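Long-range contact in C24 protein (Bizionia argentinensis JUB59, PDB 6OV6), which is of unknown function but probably forms the receptor-binding tip of a temperate bacteriophage's long tail fibre, a trimer that binds manganese: residues A[30-43]-A[53-65]. Numbering follows the deposited sequence.
Sequences NALGELAGNKAIIK and TDGVVYINGEVFK
The ring of Y58 lies flat against the backbone of G33, whose CA sits over the ring centre, 3.5 Å from the centroid, in a CH-pi contact. Glycine suits this place because a CB here would run into the ring. With CG of Y58 anti to the backbone N (chi1 177°), the ring is carried towards the helical turn at 33-36, and its hydroxyl gives a very short 2.5 Å bond to E34 OE2. That oxygen lies in the ring plane at its edge, while the carboxylate is turned 68° from the ring. At the trimer interface K43 forms a salt bridge to E34 and a hydrogen bond to Y58 OH, both of the third subunit. N30 suits its place because its amide does two jobs: ND2 bonds to S27 O, and OD1 takes the N-H of V63 (3.0 Å, nearly straight at 168°). At the type I' turn from I59 to E62, N38 OD1 accepts the N-H of N60 at 2.8 Å; asparagine at N60 tolerates the turn's positive phi. I42 lays CD1 against Y58 CB (3.9 Å), an apolar contact at the root of the ring. I42 and K43 both face V56, a classic beta bulge in the antiparallel pairing of strand 40-42 with strand 55-59, the first strand of a beta hairpin.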
loop_
_atom_site.group_PDB
_atom_site.type_symbol
_atom_site.label_atom_id
_atom_site.label_comp_id
_atom_site.label_asym_id
_atom_site.label_seq_id
_atom_site.Cartn_x
_atom_site.Cartn_y
_atom_site.Cartn_z
ATOM N N ASN A 30 -32.665 -32.527 16.010
ATOM C CA ASN A 30 -32.896 -31.162 16.506
ATOM C C ASN A 30 -31.580 -30.499 16.790
ATOM O O ASN A 30 -31.471 -29.296 16.579
ATOM C CB ASN A 30 -33.704 -31.181 17.799
ATOM C CG ASN A 30 -35.149 -31.447 17.561
ATOM O OD1 ASN A 30 -35.868 -30.590 17.039
ATOM N ND2 ASN A 30 -35.594 -32.653 17.925
ATOM N N ALA A 31 -30.570 -31.274 17.278
ATOM C CA ALA A 31 -29.236 -30.734 17.581
ATOM C C ALA A 31 -28.602 -30.046 16.368
ATOM O O ALA A 31 -27.803 -29.141 16.552
ATOM C CB ALA A 31 -28.311 -31.818 18.141
ATOM N N LEU A 32 -28.994 -30.425 15.140
ATOM C CA LEU A 32 -28.516 -29.796 13.895
ATOM C C LEU A 32 -28.840 -28.307 13.820
ATOM O O LEU A 32 -28.149 -27.565 13.114
ATOM C CB LEU A 32 -28.950 -30.561 12.624
ATOM C CG LEU A 32 -28.377 -31.998 12.469
ATOM C CD1 LEU A 32 -29.159 -32.786 11.468
ATOM C CD2 LEU A 32 -26.901 -31.994 12.083
ATOM N N GLY A 33 -29.858 -27.867 14.568
ATOM C CA GLY A 33 -30.162 -26.440 14.664
ATOM C C GLY A 33 -29.028 -25.648 15.301
ATOM O O GLY A 33 -28.869 -24.459 15.008
ATOM N N GLU A 34 -28.178 -26.315 16.128
ATOM C CA GLU A 34 -27.001 -25.676 16.743
ATOM C C GLU A 34 -26.024 -25.178 15.676
ATOM O O GLU A 34 -25.255 -24.264 15.956
ATOM C CB GLU A 34 -26.243 -26.618 17.710
ATOM C CG GLU A 34 -26.857 -26.740 19.080
ATOM C CD GLU A 34 -27.281 -25.467 19.780
ATOM O OE1 GLU A 34 -26.446 -24.558 19.966
ATOM O OE2 GLU A 34 -28.442 -25.431 20.236
ATOM N N LEU A 35 -26.020 -25.782 14.478
ATOM C CA LEU A 35 -25.152 -25.338 13.366
ATOM C C LEU A 35 -25.508 -23.891 12.986
ATOM O O LEU A 35 -24.641 -23.122 12.561
ATOM C CB LEU A 35 -25.320 -26.250 12.116
ATOM C CG LEU A 35 -24.928 -27.730 12.274
ATOM C CD1 LEU A 35 -24.945 -28.433 10.919
ATOM C CD2 LEU A 35 -23.578 -27.886 12.983
ATOM N N ALA A 36 -26.802 -23.549 13.117
ATOM C CA ALA A 36 -27.332 -22.212 12.849
ATOM C C ALA A 36 -27.103 -21.319 14.066
ATOM O O ALA A 36 -26.738 -20.161 13.913
ATOM C CB ALA A 36 -28.815 -22.296 12.515
ATOM N N GLY A 37 -27.288 -21.884 15.261
ATOM C CA GLY A 37 -27.150 -21.194 16.528
ATOM C C GLY A 37 -28.525 -20.908 17.084
ATOM O O GLY A 37 -29.511 -20.882 16.328
ATOM N N ASN A 38 -28.601 -20.673 18.402
ATOM C CA ASN A 38 -29.875 -20.403 19.082
ATOM C C ASN A 38 -30.629 -19.198 18.493
ATOM O O ASN A 38 -29.991 -18.200 18.117
ATOM C CB ASN A 38 -29.657 -20.243 20.577
ATOM C CG ASN A 38 -30.936 -20.370 21.381
ATOM O OD1 ASN A 38 -31.881 -21.085 21.014
ATOM N ND2 ASN A 38 -31.016 -19.621 22.463
ATOM N N LYS A 39 -31.970 -19.311 18.402
ATOM C CA LYS A 39 -32.869 -18.266 17.876
ATOM C C LYS A 39 -32.591 -17.933 16.420
ATOM O O LYS A 39 -32.660 -16.778 15.998
ATOM C CB LYS A 39 -32.922 -17.005 18.789
ATOM C CG LYS A 39 -33.493 -17.312 20.166
ATOM C CD LYS A 39 -33.269 -16.152 21.137
ATOM C CE LYS A 39 -33.524 -16.598 22.557
ATOM N NZ LYS A 39 -33.151 -15.537 23.531
ATOM N N ALA A 40 -32.379 -18.982 15.634
ATOM C CA ALA A 40 -32.145 -18.806 14.219
ATOM C C ALA A 40 -33.448 -18.973 13.487
ATOM O O ALA A 40 -34.307 -19.782 13.880
ATOM C CB ALA A 40 -31.168 -19.847 13.725
ATOM N N ILE A 41 -33.575 -18.223 12.405
ATOM C CA ILE A 41 -34.616 -18.399 11.415
ATOM C C ILE A 41 -33.960 -19.393 10.447
ATOM O O ILE A 41 -32.957 -19.063 9.803
ATOM C CB ILE A 41 -35.024 -17.085 10.703
ATOM C CG1 ILE A 41 -35.729 -16.123 11.694
ATOM C CG2 ILE A 41 -35.919 -17.445 9.477
ATOM C CD1 ILE A 41 -35.956 -14.698 11.181
ATOM N N ILE A 42 -34.497 -20.615 10.388
ATOM C CA ILE A 42 -33.948 -21.672 9.553
ATOM C C ILE A 42 -34.430 -21.490 8.110
ATOM O O ILE A 42 -33.637 -21.603 7.171
ATOM C CB ILE A 42 -34.352 -23.084 10.114
ATOM C CG1 ILE A 42 -33.892 -23.309 11.588
ATOM C CG2 ILE A 42 -33.918 -24.236 9.160
ATOM C CD1 ILE A 42 -32.373 -23.372 11.872
ATOM N N LYS A 43 -35.737 -21.235 7.950
ATOM C CA LYS A 43 -36.379 -21.088 6.660
ATOM C C LYS A 43 -37.575 -20.133 6.781
ATOM O O LYS A 43 -38.215 -20.088 7.825
ATOM C CB LYS A 43 -36.842 -22.489 6.207
ATOM C CG LYS A 43 -37.291 -22.582 4.752
ATOM C CD LYS A 43 -37.817 -23.986 4.451
ATOM C CE LYS A 43 -38.482 -24.050 3.090
ATOM N NZ LYS A 43 -37.511 -23.827 1.976
ATOM N N THR A 53 -44.021 -14.049 6.795
ATOM C CA THR A 53 -44.460 -15.357 6.307
ATOM C C THR A 53 -44.195 -16.438 7.349
ATOM O O THR A 53 -43.451 -16.225 8.312
ATOM C CB THR A 53 -43.736 -15.714 4.987
ATOM O OG1 THR A 53 -42.320 -15.757 5.211
ATOM C CG2 THR A 53 -44.069 -14.739 3.840
ATOM N N ASP A 54 -44.804 -17.597 7.140
ATOM C CA ASP A 54 -44.591 -18.793 7.932
ATOM C C ASP A 54 -43.155 -19.262 7.671
ATOM O O ASP A 54 -42.513 -18.845 6.698
ATOM C CB ASP A 54 -45.571 -19.890 7.501
ATOM C CG ASP A 54 -47.007 -19.671 7.955
ATOM O OD1 ASP A 54 -47.243 -18.742 8.756
ATOM O OD2 ASP A 54 -47.885 -20.453 7.534
ATOM N N GLY A 55 -42.644 -20.093 8.554
ATOM C CA GLY A 55 -41.295 -20.589 8.374
ATOM C C GLY A 55 -40.952 -21.651 9.377
ATOM O O GLY A 55 -41.827 -22.407 9.832
ATOM N N VAL A 56 -39.646 -21.746 9.664
ATOM C CA VAL A 56 -39.093 -22.716 10.604
ATOM C C VAL A 56 -38.025 -21.992 11.408
ATOM O O VAL A 56 -37.197 -21.254 10.844
ATOM C CB VAL A 56 -38.550 -24.018 9.929
ATOM C CG1 VAL A 56 -37.842 -24.923 10.929
ATOM C CG2 VAL A 56 -39.672 -24.786 9.231
ATOM N N VAL A 57 -38.086 -22.169 12.746
ATOM C CA VAL A 57 -37.135 -21.537 13.664
ATOM C C VAL A 57 -36.473 -22.581 14.566
ATOM O O VAL A 57 -36.938 -23.718 14.658
ATOM C CB VAL A 57 -37.774 -20.368 14.481
ATOM C CG1 VAL A 57 -38.203 -19.220 13.561
ATOM C CG2 VAL A 57 -38.934 -20.852 15.386
ATOM N N TYR A 58 -35.409 -22.179 15.241
ATOM C CA TYR A 58 -34.699 -23.058 16.175
ATOM C C TYR A 58 -34.537 -22.313 17.488
ATOM O O TYR A 58 -33.958 -21.226 17.499
ATOM C CB TYR A 58 -33.325 -23.435 15.618
ATOM C CG TYR A 58 -32.520 -24.291 16.570
ATOM C CD1 TYR A 58 -32.884 -25.609 16.831
ATOM C CD2 TYR A 58 -31.377 -23.792 17.193
ATOM C CE1 TYR A 58 -32.137 -26.407 17.701
ATOM C CE2 TYR A 58 -30.613 -24.586 18.045
ATOM C CZ TYR A 58 -30.995 -25.896 18.293
ATOM O OH TYR A 58 -30.239 -26.701 19.114
ATOM N N ILE A 59 -35.093 -22.855 18.586
ATOM C CA ILE A 59 -34.997 -22.218 19.916
ATOM C C ILE A 59 -34.724 -23.295 20.914
ATOM O O ILE A 59 -35.439 -24.304 20.940
ATOM C CB ILE A 59 -36.299 -21.469 20.392
ATOM C CG1 ILE A 59 -37.017 -20.758 19.260
ATOM C CG2 ILE A 59 -36.019 -20.554 21.616
ATOM C CD1 ILE A 59 -38.469 -20.439 19.534
ATOM N N ASN A 60 -33.729 -23.055 21.777
ATOM C CA ASN A 60 -33.376 -23.925 22.899
ATOM C C ASN A 60 -33.459 -25.431 22.603
ATOM O O ASN A 60 -34.226 -26.162 23.250
ATOM C CB ASN A 60 -34.227 -23.543 24.119
ATOM C CG ASN A 60 -34.058 -22.120 24.583
ATOM O OD1 ASN A 60 -33.037 -21.461 24.346
ATOM N ND2 ASN A 60 -35.082 -21.611 25.219
ATOM N N GLY A 61 -32.695 -25.855 21.599
ATOM C CA GLY A 61 -32.580 -27.253 21.229
ATOM C C GLY A 61 -33.715 -27.841 20.425
ATOM O O GLY A 61 -33.679 -29.033 20.146
ATOM N N GLU A 62 -34.734 -27.032 20.038
ATOM C CA GLU A 62 -35.851 -27.576 19.249
ATOM C C GLU A 62 -36.048 -26.830 17.952
ATOM O O GLU A 62 -36.063 -25.591 17.949
ATOM C CB GLU A 62 -37.188 -27.519 20.029
ATOM C CG GLU A 62 -37.193 -28.232 21.364
ATOM C CD GLU A 62 -38.578 -28.239 21.978
ATOM O OE1 GLU A 62 -38.825 -27.415 22.888
ATOM O OE2 GLU A 62 -39.455 -28.947 21.437
ATOM N N VAL A 63 -36.330 -27.586 16.888
ATOM C CA VAL A 63 -36.666 -27.047 15.579
ATOM C C VAL A 63 -38.203 -26.945 15.564
ATOM O O VAL A 63 -38.883 -27.953 15.821
ATOM C CB VAL A 63 -36.134 -27.938 14.421
ATOM C CG1 VAL A 63 -36.589 -27.420 13.058
ATOM C CG2 VAL A 63 -34.617 -28.095 14.464
ATOM N N PHE A 64 -38.741 -25.752 15.266
ATOM C CA PHE A 64 -40.188 -25.523 15.233
ATOM C C PHE A 64 -40.685 -24.945 13.953
ATOM O O PHE A 64 -40.056 -24.043 13.398
ATOM C CB PHE A 64 -40.623 -24.508 16.323
ATOM C CG PHE A 64 -40.515 -24.935 17.761
ATOM C CD1 PHE A 64 -41.421 -25.840 18.306
ATOM C CD2 PHE A 64 -39.506 -24.434 18.578
ATOM C CE1 PHE A 64 -41.325 -26.229 19.638
ATOM C CE2 PHE A 64 -39.412 -24.827 19.909
ATOM C CZ PHE A 64 -40.342 -25.702 20.434
ATOM N N LYS A 65 -41.927 -25.326 13.580
ATOM C CA LYS A 65 -42.670 -24.656 12.522
ATOM C C LYS A 65 -43.021 -23.275 13.136
ATOM O O LYS A 65 -43.319 -23.186 14.337
ATOM C CB LYS A 65 -43.984 -25.395 12.196
ATOM C CG LYS A 65 -43.789 -26.676 11.391
ATOM C CD LYS A 65 -45.003 -27.607 11.473
ATOM C CE LYS A 65 -44.683 -29.001 10.973
ATOM N NZ LYS A 65 -45.826 -29.930 11.171
HETATM O O HOH W 1 -38.436 -30.534 17.090
HETATM O O HOH W 2 -30.301 -23.991 21.476
#